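Local coordinates for putative 2OG-Fe(II) oxygenase family protein (PDB 3OOX) that probably acts as an iron(II)- and 2-oxoglutarate-dependent oxygenase, forming ethene from 2-oxoglutarate and converting L-arginine to guanidine and a glutamate semialdehyde, at residues I149-F160 / L235-L243. Residues are numbered along the deposited sequence; the frame is centred on the assembly and turned at random.
Sequences IATYLKLERDFF and LERLTNNVL. With EDO (1,2-ethanediol), chain J; EDO (1,2-ethanediol), chain G.
L153 and T239 meet where two helices both run out: no hydrogen bond joins 149-160 to 235-243, and the seam is wholly apolar although a threonine sits in it. T239 turns its methyl to the partner, CG2 lying 3.7 Å from L153 CD1, with the two side chains at about a right angle. Its OG1 sits between the backbone N and the carbonyl carbon (chi1 64°), which keeps the hydroxyl on its own segment; there it accepts the N-H of L243 in a nearly straight bond (167°) and lies within bonding range of the carbonyls of L235 and E236. L243 CD1 fits against I149 CG2 at 3.7 Å and meets L153 CD1 tip to tip, while CD2 approaches the Y152 ring. Toward the F159-F160 end of 149-160, L238 CD2 touches the edges of both phenyl rings, 3.7 Å from F160 CE1 and 4.1 Å from F159 CE1. L235 splits its methyls, CD1 to F160 CZ and CD2 to I149 CD1. L155 CD1 lies over one face of the F159 ring, and F159 CD1 stands 3.6 Å over the centre of the F160 ring. Both helices close with Schellman motifs, K154 and N240 having positive phi. Away from the seam, R237 extends to grip a 1,2-ethanediol, probably from the crystallisation liquor, through NH1 to O2 and NH2 to O1; a leucine here would lose both N-H donors and would probably leave the diol without this two-point hold. Y152 OH bonds to E31 of helix 19-33, on which I149 also rests. The contact thus ties the C-terminal end of helix 127-152 to short helix 233-238, with I149 and L235 both reaching strand 197-201 of the mixed sheet, part of the double-stranded beta-helix (jelly-roll) core expected of 2OG-Fe(II) oxygenases, and L238 packing on strand 276-277.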
loop_
_atom_site.group_PDB
_atom_site.type_symbol
_atom_site.label_atom_id
_atom_site.label_comp_id
_atom_site.label_asym_id
_atom_site.label_seq_id
_atom_site.Cartn_x
_atom_site.Cartn_y
_atom_site.Cartn_z
ATOM N N ILE A 149 5.664 -11.206 -10.241
ATOM C CA ILE A 149 5.135 -10.334 -11.297
ATOM C C ILE A 149 6.069 -10.293 -12.525
ATOM O O ILE A 149 5.614 -10.403 -13.670
ATOM C CB ILE A 149 4.830 -8.915 -10.750
ATOM C CG1 ILE A 149 3.647 -8.991 -9.763
ATOM C CG2 ILE A 149 4.545 -7.967 -11.887
ATOM C CD1 ILE A 149 3.446 -7.688 -8.994
ATOM N N ALA A 150 7.359 -10.143 -12.280
ATOM C CA ALA A 150 8.379 -10.155 -13.360
ATOM C C ALA A 150 8.327 -11.452 -14.189
ATOM O O ALA A 150 8.227 -11.414 -15.419
ATOM C CB ALA A 150 9.758 -9.929 -12.758
ATOM N N THR A 151 8.293 -12.589 -13.504
ATOM C CA THR A 151 8.203 -13.878 -14.197
ATOM C C THR A 151 6.881 -13.998 -14.978
ATOM O O THR A 151 6.853 -14.485 -16.111
ATOM C CB THR A 151 8.408 -15.008 -13.185
ATOM O OG1 THR A 151 9.758 -14.932 -12.701
ATOM C CG2 THR A 151 8.135 -16.371 -13.801
ATOM N N TYR A 152 5.782 -13.526 -14.400
ATOM C CA TYR A 152 4.489 -13.562 -15.076
ATOM C C TYR A 152 4.522 -12.767 -16.376
ATOM O O TYR A 152 3.955 -13.202 -17.416
ATOM C CB TYR A 152 3.392 -13.038 -14.154
ATOM C CG TYR A 152 2.021 -13.043 -14.773
ATOM C CD1 TYR A 152 1.304 -14.231 -14.929
ATOM C CD2 TYR A 152 1.439 -11.846 -15.217
ATOM C CE1 TYR A 152 0.044 -14.233 -15.488
ATOM C CE2 TYR A 152 0.179 -11.840 -15.753
ATOM C CZ TYR A 152 -0.514 -13.048 -15.903
ATOM O OH TYR A 152 -1.772 -13.059 -16.461
ATOM N N LEU A 153 5.223 -11.638 -16.333
ATOM C CA LEU A 153 5.383 -10.744 -17.466
ATOM C C LEU A 153 6.462 -11.205 -18.443
ATOM O O LEU A 153 6.764 -10.496 -19.402
ATOM C CB LEU A 153 5.720 -9.328 -16.968
ATOM C CG LEU A 153 4.586 -8.614 -16.218
ATOM C CD1 LEU A 153 5.106 -7.309 -15.614
ATOM C CD2 LEU A 153 3.423 -8.319 -17.140
ATOM N N LYS A 154 7.042 -12.382 -18.196
ATOM C CA LYS A 154 8.090 -12.972 -19.059
ATOM C C LYS A 154 9.351 -12.127 -19.079
ATOM O O LYS A 154 10.069 -12.041 -20.095
ATOM C CB LYS A 154 7.554 -13.274 -20.462
ATOM C CG LYS A 154 6.272 -14.090 -20.432
ATOM C CD LYS A 154 5.705 -14.306 -21.832
ATOM C CE LYS A 154 4.453 -15.161 -21.789
ATOM N NZ LYS A 154 4.792 -16.609 -21.558
ATOM N N LEU A 155 9.631 -11.526 -17.928
ATOM C CA LEU A 155 10.850 -10.787 -17.660
ATOM C C LEU A 155 11.826 -11.643 -16.841
ATOM O O LEU A 155 11.437 -12.656 -16.259
ATOM C CB LEU A 155 10.545 -9.484 -16.871
ATOM C CG LEU A 155 9.503 -8.503 -17.461
ATOM C CD1 LEU A 155 9.272 -7.358 -16.495
ATOM C CD2 LEU A 155 9.894 -7.936 -18.845
ATOM N N GLU A 156 13.076 -11.202 -16.763
ATOM C CA GLU A 156 14.024 -11.761 -15.799
ATOM C C GLU A 156 13.415 -11.721 -14.397
ATOM O O GLU A 156 12.784 -10.731 -14.023
ATOM C CB GLU A 156 15.347 -10.993 -15.804
ATOM C CG GLU A 156 16.134 -11.184 -17.070
ATOM C CD GLU A 156 16.612 -12.608 -17.266
ATOM O OE1 GLU A 156 17.197 -13.170 -16.314
ATOM O OE2 GLU A 156 16.400 -13.161 -18.372
ATOM N N ARG A 157 13.592 -12.794 -13.630
ATOM C CA ARG A 157 12.993 -12.873 -12.288
ATOM C C ARG A 157 13.382 -11.700 -11.387
ATOM O O ARG A 157 12.591 -11.268 -10.559
ATOM C CB ARG A 157 13.349 -14.207 -11.615
ATOM C CG ARG A 157 12.766 -14.375 -10.231
ATOM C CD ARG A 157 12.980 -15.794 -9.713
ATOM N NE ARG A 157 12.699 -15.878 -8.297
ATOM C CZ ARG A 157 12.592 -16.995 -7.603
ATOM N NH1 ARG A 157 12.715 -18.178 -8.197
ATOM N NH2 ARG A 157 12.368 -16.924 -6.307
ATOM N N ASP A 158 14.620 -11.235 -11.513
ATOM C CA ASP A 158 15.133 -10.112 -10.732
ATOM C C ASP A 158 14.949 -8.738 -11.383
ATOM O O ASP A 158 15.541 -7.768 -10.907
ATOM C CB ASP A 158 16.602 -10.305 -10.349
ATOM C CG ASP A 158 17.544 -10.268 -11.536
ATOM O OD1 ASP A 158 17.072 -10.277 -12.701
ATOM O OD2 ASP A 158 18.779 -10.270 -11.305
ATOM N N PHE A 159 14.095 -8.655 -12.398
ATOM C CA PHE A 159 13.880 -7.389 -13.133
ATOM C C PHE A 159 13.673 -6.184 -12.231
ATOM O O PHE A 159 14.199 -5.087 -12.506
ATOM C CB PHE A 159 12.698 -7.525 -14.094
ATOM C CG PHE A 159 12.344 -6.270 -14.825
ATOM C CD1 PHE A 159 11.453 -5.335 -14.269
ATOM C CD2 PHE A 159 12.882 -5.997 -16.068
ATOM C CE1 PHE A 159 11.134 -4.166 -14.962
ATOM C CE2 PHE A 159 12.556 -4.831 -16.739
ATOM C CZ PHE A 159 11.690 -3.917 -16.173
ATOM N N PHE A 160 12.825 -6.341 -11.215
ATOM C CA PHE A 160 12.431 -5.201 -10.410
ATOM C C PHE A 160 13.473 -4.799 -9.394
ATOM O O PHE A 160 13.374 -3.721 -8.842
ATOM C CB PHE A 160 11.082 -5.439 -9.741
ATOM C CG PHE A 160 9.953 -5.394 -10.699
ATOM C CD1 PHE A 160 9.549 -4.177 -11.254
ATOM C CD2 PHE A 160 9.320 -6.571 -11.077
ATOM C CE1 PHE A 160 8.539 -4.133 -12.158
ATOM C CE2 PHE A 160 8.297 -6.536 -11.995
ATOM C CZ PHE A 160 7.907 -5.300 -12.529
ATOM N N LEU A 235 3.186 0.875 -11.818
ATOM C CA LEU A 235 3.380 -0.421 -12.437
ATOM C C LEU A 235 2.399 -0.593 -13.586
ATOM O O LEU A 235 2.735 -1.183 -14.631
ATOM C CB LEU A 235 3.230 -1.512 -11.384
ATOM C CG LEU A 235 3.405 -2.959 -11.807
ATOM C CD1 LEU A 235 4.715 -3.184 -12.578
ATOM C CD2 LEU A 235 3.366 -3.899 -10.585
ATOM N N GLU A 236 1.171 -0.082 -13.429
ATOM C CA GLU A 236 0.210 -0.066 -14.537
ATOM C C GLU A 236 0.840 0.623 -15.747
ATOM O O GLU A 236 0.776 0.082 -16.880
ATOM C CB GLU A 236 -1.102 0.629 -14.129
ATOM C CG GLU A 236 -2.131 0.736 -15.255
ATOM C CD GLU A 236 -3.351 1.516 -14.826
ATOM O OE1 GLU A 236 -3.199 2.717 -14.550
ATOM O OE2 GLU A 236 -4.427 0.903 -14.749
ATOM N N ARG A 237 1.484 1.771 -15.527
ATOM C CA ARG A 237 2.065 2.523 -16.643
ATOM C C ARG A 237 3.236 1.762 -17.274
ATOM O O ARG A 237 3.323 1.654 -18.517
ATOM C CB ARG A 237 2.493 3.908 -16.187
ATOM C CG ARG A 237 3.228 4.707 -17.252
ATOM C CD ARG A 237 3.285 6.172 -16.920
ATOM N NE ARG A 237 4.109 6.868 -17.911
ATOM C CZ ARG A 237 3.972 8.135 -18.269
ATOM N NH1 ARG A 237 3.012 8.912 -17.755
ATOM N NH2 ARG A 237 4.814 8.660 -19.178
ATOM N N LEU A 238 4.097 1.190 -16.436
ATOM C CA LEU A 238 5.228 0.412 -16.947
ATOM C C LEU A 238 4.776 -0.711 -17.874
ATOM O O LEU A 238 5.424 -0.972 -18.895
ATOM C CB LEU A 238 6.050 -0.135 -15.786
ATOM C CG LEU A 238 7.234 -1.039 -16.155
ATOM C CD1 LEU A 238 8.294 -0.244 -16.936
ATOM C CD2 LEU A 238 7.838 -1.675 -14.885
ATOM N N THR A 239 3.671 -1.376 -17.534
ATOM C CA THR A 239 3.160 -2.538 -18.289
ATOM C C THR A 239 2.182 -2.178 -19.402
ATOM O O THR A 239 1.475 -3.066 -19.903
ATOM C CB THR A 239 2.481 -3.560 -17.340
ATOM O OG1 THR A 239 1.318 -2.952 -16.746
ATOM C CG2 THR A 239 3.443 -4.046 -16.243
ATOM N N ASN A 240 2.133 -0.908 -19.784
ATOM C CA ASN A 240 1.196 -0.461 -20.831
ATOM C C ASN A 240 -0.219 -0.929 -20.524
ATOM O O ASN A 240 -1.004 -1.323 -21.415
ATOM C CB ASN A 240 1.610 -0.983 -22.205
ATOM C CG ASN A 240 1.091 -0.114 -23.328
ATOM O OD1 ASN A 240 0.923 1.111 -23.164
ATOM N ND2 ASN A 240 0.878 -0.725 -24.497
ATOM N N ASN A 241 -0.534 -0.843 -19.230
ATOM C CA ASN A 241 -1.864 -1.191 -18.685
ATOM C C ASN A 241 -2.246 -2.672 -18.749
ATOM O O ASN A 241 -3.384 -3.028 -18.475
ATOM C CB ASN A 241 -2.945 -0.269 -19.294
ATOM C CG ASN A 241 -2.770 1.180 -18.867
ATOM O OD1 ASN A 241 -1.727 1.759 -19.057
ATOM N ND2 ASN A 241 -3.797 1.751 -18.251
ATOM N N VAL A 242 -1.293 -3.543 -19.046
ATOM C CA VAL A 242 -1.506 -4.983 -19.000
ATOM C C VAL A 242 -1.908 -5.398 -17.564
ATOM O O VAL A 242 -2.830 -6.179 -17.383
ATOM C CB VAL A 242 -0.265 -5.751 -19.496
ATOM C CG1 VAL A 242 -0.369 -7.236 -19.123
ATOM C CG2 VAL A 242 -0.110 -5.604 -21.023
ATOM N N LEU A 243 -1.212 -4.847 -16.564
ATOM C CA LEU A 243 -1.621 -5.027 -15.176
ATOM C C LEU A 243 -2.339 -3.755 -14.710
ATOM O O LEU A 243 -1.731 -2.689 -14.657
ATOM C CB LEU A 243 -0.427 -5.322 -14.272
ATOM C CG LEU A 243 0.416 -6.552 -14.646
ATOM C CD1 LEU A 243 1.537 -6.804 -13.653
ATOM C CD2 LEU A 243 -0.438 -7.831 -14.758
HETATM C C1 EDO J . 18.035 -7.318 -14.344
HETATM O O1 EDO J . 16.956 -8.242 -14.464
HETATM C C2 EDO J . 17.796 -6.410 -13.149
HETATM O O2 EDO J . 18.105 -7.108 -11.935
HETATM C C1 EDO G . 3.809 12.349 -20.215
HETATM O O1 EDO G . 4.686 11.216 -20.190
HETATM C C2 EDO G . 2.533 12.053 -19.433
HETATM O O2 EDO G . 2.822 11.778 -18.056
#